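Local atomic coordinates of phosphodiesterase (Candida albicans, PDB entry 6CPU), a protein that belongs to the cyclic nucleotide phosphodiesterase family, a mainly helical protein of the HD-domain superfamily that carries a zinc and a magnesium ion. Residues Gly216-Pro221 with Leu283-His288; Gln210-Val215 with Phe299-Glu304; Thr24-Ile29 with Ser77-Leu82; His31-Thr36 with Ile194-Leu199. One frame throughout, in Å; residues are numbered along the deposited sequence.

Contact 1: residues Gly216-Pro221 with Leu283-His288; sequences GHWSFP and LQACFH
The side-chain amide of Q284 is gripped at both ends: NE2 donates to H217 O at 2.7 Å and also serves V215 O, while OE1 accepts from R468 NH1. This holds a loop against a core helix of the mainly helical phosphodiesterase fold: 216-221 follows helix 205-216 and makes an inverse gamma turn centred on S219, and 283-288 lies on helix 276-292, which also carries the zinc ligand H278. Glutamine suits the place because its amide can give and take at once, supplying donors to carbonyls at the helix exit. The bond to H217 O is bent at the hydrogen (141°), and the oxygen lies close to the amide plane.

The same amide is stacked on F220, its plane 19° from that of the ring. CG of Q284 stands over the centre of the face, 3.8 Å from the centroid of the F220 ring, a CH-pi contact; beyond it, Q284 CD comes within 3.4 Å of F220 CG.

The six-membered ring of W218 meets H288 obliquely. H288 CB lies at the edge of the indole, 3.7 Å from W218 CE3, and small A285 admits W218 CH2 to 4.2 Å from its CB. R468 packs on the tryptophan by a cation-pi contact, and W218 NE1 bonds T467 O. H288 NE2 bonds V215 O, whereas H288 CE1 makes a carbon contact at the ring edge, 3.1 Å from G216 O.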
# COMPACT_ATOMS: atom_id res chain seq x y z
N GLY A 216 -14.55 -12.22 1.50
CA GLY A 216 -15.70 -12.46 2.35
C GLY A 216 -15.44 -12.81 3.80
O GLY A 216 -16.34 -12.62 4.61
N HIS A 217 -14.26 -13.31 4.14
CA HIS A 217 -13.93 -13.68 5.54
C HIS A 217 -13.38 -12.51 6.36
O HIS A 217 -12.51 -11.77 5.88
CB HIS A 217 -12.88 -14.77 5.57
CG HIS A 217 -13.39 -16.13 5.22
ND1 HIS A 217 -13.61 -16.54 3.92
CD2 HIS A 217 -13.73 -17.18 6.01
CE1 HIS A 217 -14.04 -17.79 3.93
NE2 HIS A 217 -14.12 -18.20 5.18
N TRP A 218 -13.85 -12.36 7.60
CA TRP A 218 -13.19 -11.45 8.54
C TRP A 218 -11.80 -11.97 8.88
O TRP A 218 -10.88 -11.18 9.15
CB TRP A 218 -14.00 -11.24 9.83
CG TRP A 218 -13.28 -10.35 10.79
CD1 TRP A 218 -12.71 -10.71 11.97
CD2 TRP A 218 -12.99 -8.96 10.60
NE1 TRP A 218 -12.10 -9.62 12.56
CE2 TRP A 218 -12.26 -8.53 11.74
CE3 TRP A 218 -13.29 -8.03 9.61
CZ2 TRP A 218 -11.83 -7.22 11.89
CZ3 TRP A 218 -12.86 -6.72 9.76
CH2 TRP A 218 -12.14 -6.33 10.89
N SER A 219 -11.62 -13.29 8.87
CA SER A 219 -10.30 -13.88 9.00
C SER A 219 -9.59 -13.83 7.63
O SER A 219 -9.30 -14.85 7.02
CB SER A 219 -10.40 -15.32 9.51
OG SER A 219 -9.14 -15.79 9.97
N PHE A 220 -9.30 -12.62 7.17
CA PHE A 220 -8.76 -12.39 5.84
C PHE A 220 -7.36 -12.98 5.76
O PHE A 220 -6.46 -12.52 6.48
CB PHE A 220 -8.74 -10.89 5.57
CG PHE A 220 -8.29 -10.52 4.17
CD1 PHE A 220 -8.93 -11.03 3.06
CD2 PHE A 220 -7.24 -9.62 3.98
CE1 PHE A 220 -8.53 -10.67 1.78
CE2 PHE A 220 -6.83 -9.26 2.70
CZ PHE A 220 -7.48 -9.78 1.60
N PRO A 221 -7.16 -14.02 4.92
CA PRO A 221 -5.92 -14.77 4.94
C PRO A 221 -4.82 -14.08 4.15
O PRO A 221 -4.21 -14.68 3.26
CB PRO A 221 -6.32 -16.10 4.28
CG PRO A 221 -7.32 -15.68 3.26
CD PRO A 221 -8.10 -14.55 3.90
N LEU A 283 -7.79 -2.05 3.71
CA LEU A 283 -8.92 -1.83 2.82
C LEU A 283 -10.04 -2.86 3.12
O LEU A 283 -11.22 -2.51 3.22
CB LEU A 283 -8.47 -1.95 1.36
CG LEU A 283 -9.54 -2.11 0.28
CD1 LEU A 283 -10.42 -0.87 0.22
CD2 LEU A 283 -8.92 -2.37 -1.08
N GLN A 284 -9.63 -4.10 3.25
CA GLN A 284 -10.56 -5.21 3.50
C GLN A 284 -11.26 -5.08 4.86
O GLN A 284 -12.45 -5.40 4.97
CB GLN A 284 -9.83 -6.54 3.40
CG GLN A 284 -10.75 -7.76 3.28
CD GLN A 284 -11.00 -8.47 4.61
OE1 GLN A 284 -10.52 -8.05 5.68
NE2 GLN A 284 -11.70 -9.60 4.54
N ALA A 285 -10.53 -4.63 5.88
CA ALA A 285 -11.14 -4.31 7.18
C ALA A 285 -12.19 -3.23 7.02
O ALA A 285 -13.33 -3.40 7.47
CB ALA A 285 -10.08 -3.88 8.18
N CYS A 286 -11.82 -2.13 6.38
CA CYS A 286 -12.79 -1.06 6.08
C CYS A 286 -14.00 -1.61 5.33
O CYS A 286 -15.15 -1.26 5.63
CB CYS A 286 -12.17 0.05 5.22
SG CYS A 286 -11.27 1.29 6.16
N PHE A 287 -13.72 -2.45 4.35
CA PHE A 287 -14.76 -3.07 3.53
C PHE A 287 -15.77 -3.82 4.42
O PHE A 287 -16.98 -3.62 4.29
CB PHE A 287 -14.12 -4.01 2.51
CG PHE A 287 -15.04 -4.44 1.41
CD1 PHE A 287 -15.49 -3.52 0.48
CD2 PHE A 287 -15.42 -5.76 1.28
CE1 PHE A 287 -16.32 -3.91 -0.56
CE2 PHE A 287 -16.26 -6.16 0.24
CZ PHE A 287 -16.71 -5.23 -0.68
N HIS A 288 -15.27 -4.64 5.33
CA HIS A 288 -16.16 -5.36 6.27
C HIS A 288 -16.91 -4.41 7.21
O HIS A 288 -18.13 -4.57 7.39
CB HIS A 288 -15.40 -6.43 7.05
CG HIS A 288 -15.36 -7.76 6.37
ND1 HIS A 288 -15.96 -8.88 6.90
CD2 HIS A 288 -14.82 -8.13 5.18
CE1 HIS A 288 -15.78 -9.90 6.07
NE2 HIS A 288 -15.09 -9.47 5.03

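Contact 2: residues Gln210-Val215 with Phe299-Glu304; sequences QLCYAV and FKQFVE
The first torsions of Q301 and Y213 set each CG beside its own backbone N, anti to the carbonyl carbon (chi1 -56° for Q301, -75° for Y213); a bend at chi2 (94°) then turns CD of the glutamine. The pair joins helix 205-216 to a type I beta turn, F299 to F302, in the long loop that follows helix 276-292. Q301 is the third residue of that turn, where its side chain faces the helix.

The two side chains cross at about a right angle. CG of Q301 lies over one face of the phenol, shifted toward the rim and 3.7 Å from the centroid of the Y213 ring, which makes a CH-pi contact. The aliphatic part of glutamine thus meets the aromatic face, while its polar end travels on: NE2 donates to V319 O and OE1 accepts from I321 N. C212 is small enough for the amide to lie against its CB and SG, with Q301 NE2 3.7 Å from C212 CB. Y213 OH bonds D315 OD2.

Apolar packing joins V215 CG1 to F299 CZ at 4.4 Å. Separately, the carbonyl oxygen C212 O stands at the edge of the F299 ring, near its plane and 4.2 Å from F299 CE1. F302 CB lies over the centre of one face of F299. The contact buries Q301 O without a hydrogen-bonding partner in the model; it sits 3.7 Å from Y213 CD2.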
# COMPACT_ATOMS: atom_id res chain seq x y z
N GLN A 210 -12.13 -18.10 -5.46
CA GLN A 210 -11.55 -18.24 -4.13
C GLN A 210 -11.28 -16.87 -3.50
O GLN A 210 -11.49 -16.68 -2.31
CB GLN A 210 -10.26 -19.05 -4.17
CG GLN A 210 -10.48 -20.52 -4.46
CD GLN A 210 -9.20 -21.30 -4.65
OE1 GLN A 210 -8.17 -20.75 -5.07
NE2 GLN A 210 -9.25 -22.59 -4.36
N LEU A 211 -10.82 -15.93 -4.32
CA LEU A 211 -10.52 -14.59 -3.81
C LEU A 211 -11.79 -13.85 -3.38
O LEU A 211 -11.75 -13.10 -2.40
CB LEU A 211 -9.71 -13.79 -4.84
CG LEU A 211 -8.32 -14.38 -5.12
CD1 LEU A 211 -7.55 -13.57 -6.17
CD2 LEU A 211 -7.46 -14.57 -3.87
N CYS A 212 -12.91 -14.09 -4.06
CA CYS A 212 -14.20 -13.55 -3.64
C CYS A 212 -14.51 -13.98 -2.20
O CYS A 212 -14.81 -13.14 -1.36
CB CYS A 212 -15.32 -14.01 -4.56
SG CYS A 212 -15.28 -13.34 -6.23
N TYR A 213 -14.40 -15.28 -1.94
CA TYR A 213 -14.65 -15.82 -0.59
C TYR A 213 -13.61 -15.40 0.44
O TYR A 213 -13.97 -15.19 1.59
CB TYR A 213 -14.79 -17.35 -0.61
CG TYR A 213 -16.12 -17.79 -1.16
CD1 TYR A 213 -16.27 -18.09 -2.52
CD2 TYR A 213 -17.25 -17.85 -0.34
CE1 TYR A 213 -17.50 -18.46 -3.03
CE2 TYR A 213 -18.48 -18.21 -0.85
CZ TYR A 213 -18.60 -18.53 -2.19
OH TYR A 213 -19.83 -18.90 -2.69
N ALA A 214 -12.34 -15.30 0.04
CA ALA A 214 -11.32 -14.71 0.93
C ALA A 214 -11.71 -13.29 1.36
O ALA A 214 -11.74 -12.98 2.56
CB ALA A 214 -9.94 -14.73 0.26
N VAL A 215 -12.05 -12.44 0.40
CA VAL A 215 -12.54 -11.10 0.70
C VAL A 215 -13.76 -11.16 1.64
O VAL A 215 -13.97 -10.28 2.48
CB VAL A 215 -12.87 -10.34 -0.60
CG1 VAL A 215 -13.67 -9.08 -0.33
CG2 VAL A 215 -11.58 -9.98 -1.33
N PHE A 299 -22.95 -9.58 0.26
CA PHE A 299 -22.82 -10.29 -1.00
C PHE A 299 -22.82 -11.79 -0.77
O PHE A 299 -22.63 -12.26 0.36
CB PHE A 299 -21.55 -9.83 -1.78
CG PHE A 299 -20.28 -9.85 -0.97
CD1 PHE A 299 -19.36 -10.88 -1.11
CD2 PHE A 299 -19.98 -8.83 -0.09
CE1 PHE A 299 -18.19 -10.91 -0.39
CE2 PHE A 299 -18.79 -8.85 0.64
CZ PHE A 299 -17.90 -9.89 0.50
N LYS A 300 -23.02 -12.56 -1.83
CA LYS A 300 -23.18 -14.01 -1.70
C LYS A 300 -21.99 -14.67 -1.01
O LYS A 300 -22.15 -15.65 -0.28
CB LYS A 300 -23.39 -14.65 -3.08
CG LYS A 300 -23.76 -16.12 -3.02
CD LYS A 300 -24.24 -16.62 -4.38
CE LYS A 300 -24.90 -17.98 -4.25
NZ LYS A 300 -25.04 -18.64 -5.58
N GLN A 301 -20.80 -14.13 -1.24
CA GLN A 301 -19.57 -14.72 -0.74
C GLN A 301 -19.16 -14.18 0.64
O GLN A 301 -18.09 -14.53 1.15
CB GLN A 301 -18.43 -14.51 -1.75
CG GLN A 301 -18.73 -15.03 -3.15
CD GLN A 301 -19.31 -14.00 -4.09
OE1 GLN A 301 -20.05 -13.11 -3.69
NE2 GLN A 301 -18.98 -14.11 -5.37
N PHE A 302 -20.01 -13.35 1.24
CA PHE A 302 -19.74 -12.77 2.55
C PHE A 302 -20.01 -13.80 3.65
O PHE A 302 -21.03 -14.48 3.63
CB PHE A 302 -20.62 -11.53 2.73
CG PHE A 302 -20.39 -10.81 4.03
CD1 PHE A 302 -19.32 -9.95 4.18
CD2 PHE A 302 -21.26 -10.99 5.10
CE1 PHE A 302 -19.11 -9.28 5.38
CE2 PHE A 302 -21.06 -10.33 6.30
CZ PHE A 302 -19.98 -9.47 6.44
N VAL A 303 -19.09 -13.90 4.61
CA VAL A 303 -19.20 -14.87 5.70
C VAL A 303 -19.70 -14.14 6.95
O VAL A 303 -18.96 -13.38 7.58
CB VAL A 303 -17.87 -15.58 5.97
CG1 VAL A 303 -17.98 -16.54 7.15
CG2 VAL A 303 -17.42 -16.34 4.72
N GLU A 304 -20.96 -14.37 7.29
CA GLU A 304 -21.64 -13.60 8.33
C GLU A 304 -20.93 -13.62 9.69
O GLU A 304 -20.93 -12.61 10.39
CB GLU A 304 -23.08 -14.10 8.48
CG GLU A 304 -23.94 -13.27 9.42
CD GLU A 304 -24.07 -11.83 8.98
OE1 GLU A 304 -24.36 -11.58 7.79
OE2 GLU A 304 -23.90 -10.93 9.84

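Contact 3: residues Thr24-Ile29 with Ser77-Leu82; sequences TFKHLI and SKLDNL
D80 and K26 meet where the first turn of helix 25-34 turns a backbone N-H toward the loop: K26 N donates to D80 OD1 at 3.0 Å, with an N-H...O angle of 158°. Setting CG anti to the carbonyl carbon, beside its own backbone N (chi1 -65°), starts the aspartate toward this helix end. Its other oxygen, OD2, rests 3.4 Å from T24 CB.

This grip and the buried side chains next to it are the tight part. L79 and L82 face the helix beside F25 and I29. The carbonyl oxygen L79 O stands at the edge of the F25 ring, 3.5 Å from F25 CD2, and L82 CD1 also lies near the plane of that ring. Within the helix, I29 CD1 lies over one face of the phenylalanine, toward its rim, and the same methyl meets L79 CD2 at 4.2 Å. Branched leucine and isoleucine fill the ground around the flat ring, with helix 84-94 packed behind.

The loose side holds a water and the end of K26. The water accepts from F25 N at 3.0 Å and reaches D80 O only weakly. K26 CG meets L79 CD1, but NZ goes to a weak bond with E193 O.

The arrangement is a helix N-cap: T24 OG1 accepts from H27 N. Beside it, D80 OD1 takes a first-turn N-H from a loop remote in sequence, where the helix dipole would probably favour a carboxylate.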
# COMPACT_ATOMS: atom_id res chain seq x y z
N THR A 24 9.07 -5.33 -28.36
CA THR A 24 8.21 -4.15 -28.29
C THR A 24 8.34 -3.45 -26.93
O THR A 24 8.66 -4.08 -25.93
CB THR A 24 6.72 -4.51 -28.47
OG1 THR A 24 6.27 -5.31 -27.38
CG2 THR A 24 6.48 -5.29 -29.77
N PHE A 25 8.07 -2.15 -26.93
CA PHE A 25 8.08 -1.34 -25.71
C PHE A 25 6.98 -1.83 -24.78
O PHE A 25 7.17 -1.88 -23.56
CB PHE A 25 7.87 0.15 -26.06
CG PHE A 25 8.04 1.10 -24.89
CD1 PHE A 25 9.12 0.98 -24.01
CD2 PHE A 25 7.15 2.15 -24.70
CE1 PHE A 25 9.27 1.87 -22.95
CE2 PHE A 25 7.30 3.04 -23.65
CZ PHE A 25 8.37 2.90 -22.77
N LYS A 26 5.84 -2.21 -25.35
CA LYS A 26 4.74 -2.74 -24.56
C LYS A 26 5.17 -3.98 -23.77
O LYS A 26 4.87 -4.09 -22.58
CB LYS A 26 3.54 -3.07 -25.45
CG LYS A 26 2.35 -3.58 -24.66
CD LYS A 26 1.15 -3.89 -25.55
CE LYS A 26 1.08 -5.36 -25.93
NZ LYS A 26 -0.17 -5.62 -26.69
N HIS A 27 5.87 -4.91 -24.40
CA HIS A 27 6.34 -6.09 -23.68
C HIS A 27 7.37 -5.75 -22.59
O HIS A 27 7.35 -6.34 -21.49
CB HIS A 27 6.87 -7.14 -24.65
CG HIS A 27 5.80 -7.87 -25.41
ND1 HIS A 27 6.02 -8.41 -26.66
CD2 HIS A 27 4.51 -8.14 -25.09
CE1 HIS A 27 4.91 -8.99 -27.08
NE2 HIS A 27 3.98 -8.84 -26.15
N LEU A 28 8.24 -4.78 -22.87
CA LEU A 28 9.18 -4.27 -21.85
C LEU A 28 8.43 -3.69 -20.63
O LEU A 28 8.76 -4.00 -19.48
CB LEU A 28 10.10 -3.21 -22.47
CG LEU A 28 11.35 -2.85 -21.67
CD1 LEU A 28 12.46 -2.31 -22.58
CD2 LEU A 28 11.03 -1.82 -20.60
N ILE A 29 7.40 -2.89 -20.90
CA ILE A 29 6.56 -2.32 -19.83
C ILE A 29 5.90 -3.42 -18.99
O ILE A 29 5.89 -3.35 -17.76
CB ILE A 29 5.50 -1.35 -20.39
CG1 ILE A 29 6.18 -0.07 -20.90
CG2 ILE A 29 4.49 -0.96 -19.33
CD1 ILE A 29 5.27 0.81 -21.75
N SER A 77 1.01 -0.09 -32.93
CA SER A 77 0.98 0.33 -31.52
C SER A 77 1.42 1.77 -31.26
O SER A 77 2.54 2.16 -31.59
CB SER A 77 1.85 -0.61 -30.67
OG SER A 77 2.14 -0.01 -29.42
N LYS A 78 0.54 2.53 -30.62
CA LYS A 78 0.89 3.88 -30.20
C LYS A 78 1.98 3.88 -29.12
O LYS A 78 2.87 4.74 -29.13
CB LYS A 78 -0.37 4.62 -29.72
CG LYS A 78 -1.26 5.02 -30.89
CD LYS A 78 -2.58 5.62 -30.43
CE LYS A 78 -3.31 6.24 -31.61
NZ LYS A 78 -4.53 6.99 -31.18
N LEU A 79 1.94 2.91 -28.21
CA LEU A 79 2.99 2.81 -27.18
C LEU A 79 4.36 2.60 -27.80
O LEU A 79 5.33 3.28 -27.47
CB LEU A 79 2.72 1.65 -26.21
CG LEU A 79 1.90 1.91 -24.95
CD1 LEU A 79 1.78 0.60 -24.18
CD2 LEU A 79 2.50 3.01 -24.09
N ASP A 80 4.43 1.63 -28.71
CA ASP A 80 5.68 1.27 -29.36
C ASP A 80 6.24 2.42 -30.23
O ASP A 80 7.45 2.57 -30.34
CB ASP A 80 5.49 -0.00 -30.21
CG ASP A 80 5.15 -1.25 -29.36
OD1 ASP A 80 5.37 -1.24 -28.12
OD2 ASP A 80 4.67 -2.24 -29.94
N ASN A 81 5.34 3.23 -30.78
CA ASN A 81 5.71 4.34 -31.66
C ASN A 81 5.89 5.70 -30.98
O ASN A 81 6.05 6.71 -31.67
CB ASN A 81 4.69 4.44 -32.80
CG ASN A 81 4.77 3.24 -33.74
OD1 ASN A 81 5.85 2.89 -34.22
ND2 ASN A 81 3.62 2.61 -34.00
N LEU A 82 5.87 5.74 -29.64
CA LEU A 82 6.07 7.00 -28.91
C LEU A 82 7.43 7.59 -29.20
O LEU A 82 8.41 6.85 -29.29
CB LEU A 82 5.97 6.80 -27.39
CG LEU A 82 4.60 6.52 -26.79
CD1 LEU A 82 4.80 6.11 -25.33
CD2 LEU A 82 3.65 7.71 -26.90
O HOH W 1 8.51 -0.51 -29.38

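Contact 4: residues His31-Thr36 with Ile194-Leu199; sequences HLFKKT and INFIEL
F33 and F196 form an edge-to-face pair. The edge of F196 points at one face of F33, with CE1 of F196 3.7 Å above the plane of the F33 ring and displaced toward its rim; the ring planes are 71° apart and the centroids 5.2 Å. I194 serves both rings. Its CD1 lies at the edge of F33, 4.1 Å from F33 CE2, and its CG2 covers the centre of one face of F196. A beta-branched isoleucine can do this because its two arms leave CB in different directions.

L199 CD1 packs against F33 CB at 3.9 Å, and L199 reaches across to helix 253-264, where it touches F261. On the solvent side, K34 lays its aliphatic chain near L199, K34 CG being 3.8 Å from L199 O, then bends at chi3. Its NZ gives a 2.6 Å bond to a water, which only weakly reaches E198 O.

F33 also meets F95 edge-to-face, and N254 bonds I194 O and F196 N. The whole is built on a T-shaped phenylalanine pair joining the C-terminal part of helix 25-34 to a short 3-10 segment, 196-199, between helices 177-193 and 205-216.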
# COMPACT_ATOMS: atom_id res chain seq x y z
N HIS A 31 6.94 -6.47 -18.48
CA HIS A 31 8.01 -7.05 -17.66
C HIS A 31 8.22 -6.21 -16.39
O HIS A 31 8.37 -6.76 -15.29
CB HIS A 31 9.29 -7.11 -18.50
CG HIS A 31 10.50 -7.55 -17.75
ND1 HIS A 31 10.76 -8.88 -17.47
CD2 HIS A 31 11.56 -6.86 -17.29
CE1 HIS A 31 11.92 -8.97 -16.85
NE2 HIS A 31 12.43 -7.76 -16.72
N LEU A 32 8.22 -4.88 -16.55
CA LEU A 32 8.43 -3.97 -15.42
C LEU A 32 7.26 -4.02 -14.45
O LEU A 32 7.49 -4.03 -13.26
CB LEU A 32 8.66 -2.54 -15.91
CG LEU A 32 9.93 -2.32 -16.71
CD1 LEU A 32 9.93 -0.88 -17.17
CD2 LEU A 32 11.18 -2.63 -15.91
N PHE A 33 6.01 -4.04 -14.95
CA PHE A 33 4.82 -4.09 -14.07
C PHE A 33 4.84 -5.33 -13.16
O PHE A 33 4.39 -5.26 -12.02
CB PHE A 33 3.51 -4.06 -14.85
CG PHE A 33 3.01 -2.67 -15.17
CD1 PHE A 33 2.77 -1.73 -14.18
CD2 PHE A 33 2.72 -2.32 -16.49
CE1 PHE A 33 2.30 -0.47 -14.48
CE2 PHE A 33 2.23 -1.07 -16.79
CZ PHE A 33 2.02 -0.14 -15.80
N LYS A 34 5.36 -6.44 -13.68
CA LYS A 34 5.36 -7.71 -12.95
C LYS A 34 6.39 -7.77 -11.82
O LYS A 34 6.29 -8.64 -10.94
CB LYS A 34 5.56 -8.89 -13.91
CG LYS A 34 4.30 -9.19 -14.70
CD LYS A 34 4.35 -10.50 -15.44
CE LYS A 34 5.20 -10.41 -16.69
NZ LYS A 34 4.94 -11.59 -17.57
N LYS A 35 7.36 -6.85 -11.81
CA LYS A 35 8.39 -6.83 -10.77
C LYS A 35 7.86 -6.71 -9.33
O LYS A 35 8.48 -7.26 -8.39
CB LYS A 35 9.43 -5.76 -11.08
CG LYS A 35 10.28 -6.20 -12.27
CD LYS A 35 11.46 -5.30 -12.50
CE LYS A 35 12.36 -5.90 -13.56
NZ LYS A 35 13.21 -6.99 -13.01
N THR A 36 6.71 -6.06 -9.14
CA THR A 36 6.13 -5.93 -7.81
C THR A 36 5.21 -7.12 -7.41
O THR A 36 4.45 -7.04 -6.44
CB THR A 36 5.44 -4.56 -7.64
OG1 THR A 36 4.53 -4.34 -8.72
CG2 THR A 36 6.49 -3.48 -7.63
N ILE A 194 -2.52 -2.51 -23.01
CA ILE A 194 -2.12 -3.61 -22.11
C ILE A 194 -3.34 -4.27 -21.51
O ILE A 194 -4.25 -3.59 -21.06
CB ILE A 194 -1.19 -3.11 -20.98
CG1 ILE A 194 0.10 -2.60 -21.61
CG2 ILE A 194 -0.93 -4.23 -19.97
CD1 ILE A 194 1.05 -1.92 -20.64
N ASN A 195 -3.35 -5.61 -21.52
CA ASN A 195 -4.39 -6.40 -20.90
C ASN A 195 -3.91 -6.81 -19.50
O ASN A 195 -3.22 -7.80 -19.33
CB ASN A 195 -4.71 -7.64 -21.75
CG ASN A 195 -6.08 -8.23 -21.45
OD1 ASN A 195 -6.95 -7.54 -20.92
ND2 ASN A 195 -6.27 -9.50 -21.78
N PHE A 196 -4.27 -6.01 -18.50
CA PHE A 196 -3.67 -6.15 -17.17
C PHE A 196 -3.96 -7.48 -16.47
O PHE A 196 -3.11 -7.98 -15.72
CB PHE A 196 -4.00 -4.93 -16.31
CG PHE A 196 -3.15 -3.74 -16.63
CD1 PHE A 196 -1.93 -3.55 -15.98
CD2 PHE A 196 -3.52 -2.84 -17.62
CE1 PHE A 196 -1.13 -2.47 -16.28
CE2 PHE A 196 -2.71 -1.76 -17.93
CZ PHE A 196 -1.52 -1.57 -17.26
N ILE A 197 -5.11 -8.09 -16.75
CA ILE A 197 -5.44 -9.39 -16.17
C ILE A 197 -4.41 -10.46 -16.55
O ILE A 197 -4.16 -11.38 -15.76
CB ILE A 197 -6.87 -9.86 -16.55
CG1 ILE A 197 -7.34 -11.02 -15.67
CG2 ILE A 197 -6.93 -10.25 -18.03
CD1 ILE A 197 -7.89 -10.60 -14.32
N GLU A 198 -3.81 -10.33 -17.73
CA GLU A 198 -2.80 -11.28 -18.19
C GLU A 198 -1.48 -11.15 -17.44
O GLU A 198 -0.65 -12.02 -17.55
CB GLU A 198 -2.54 -11.12 -19.68
CG GLU A 198 -3.65 -11.64 -20.57
CD GLU A 198 -3.42 -11.32 -22.03
OE1 GLU A 198 -2.26 -11.42 -22.50
OE2 GLU A 198 -4.40 -10.96 -22.72
N LEU A 199 -1.30 -10.06 -16.70
CA LEU A 199 -0.08 -9.85 -15.92
C LEU A 199 -0.16 -10.48 -14.53
O LEU A 199 0.81 -10.42 -13.78
CB LEU A 199 0.24 -8.35 -15.81
CG LEU A 199 0.45 -7.61 -17.14
CD1 LEU A 199 0.92 -6.18 -16.92
CD2 LEU A 199 1.45 -8.34 -18.01
O HOH W 2 2.63 -12.31 -18.41

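From the N terminus, helix 25-34 enters two contacts. Contact 3 closes first, returning 77-82 to the start of that helix; contact 4 opens farther along the helix, before contact 3 has closed, and ends at 194-199, so the two cross. They meet directly, I29 CG2 lying 3.8 Å from I194 CD1, and contact 4 ties the N-terminal region to the helical body. Both are complete before contact 2 opens on helix 205-216. Its loop, closed at 299-304, encloses contact 1, whose segments 216-221 and 283-288 fall between. This second pair also touches, through H288 NE2 and V215 O at 2.9 Å, joining helices 205-216 and 276-292 and their following loops.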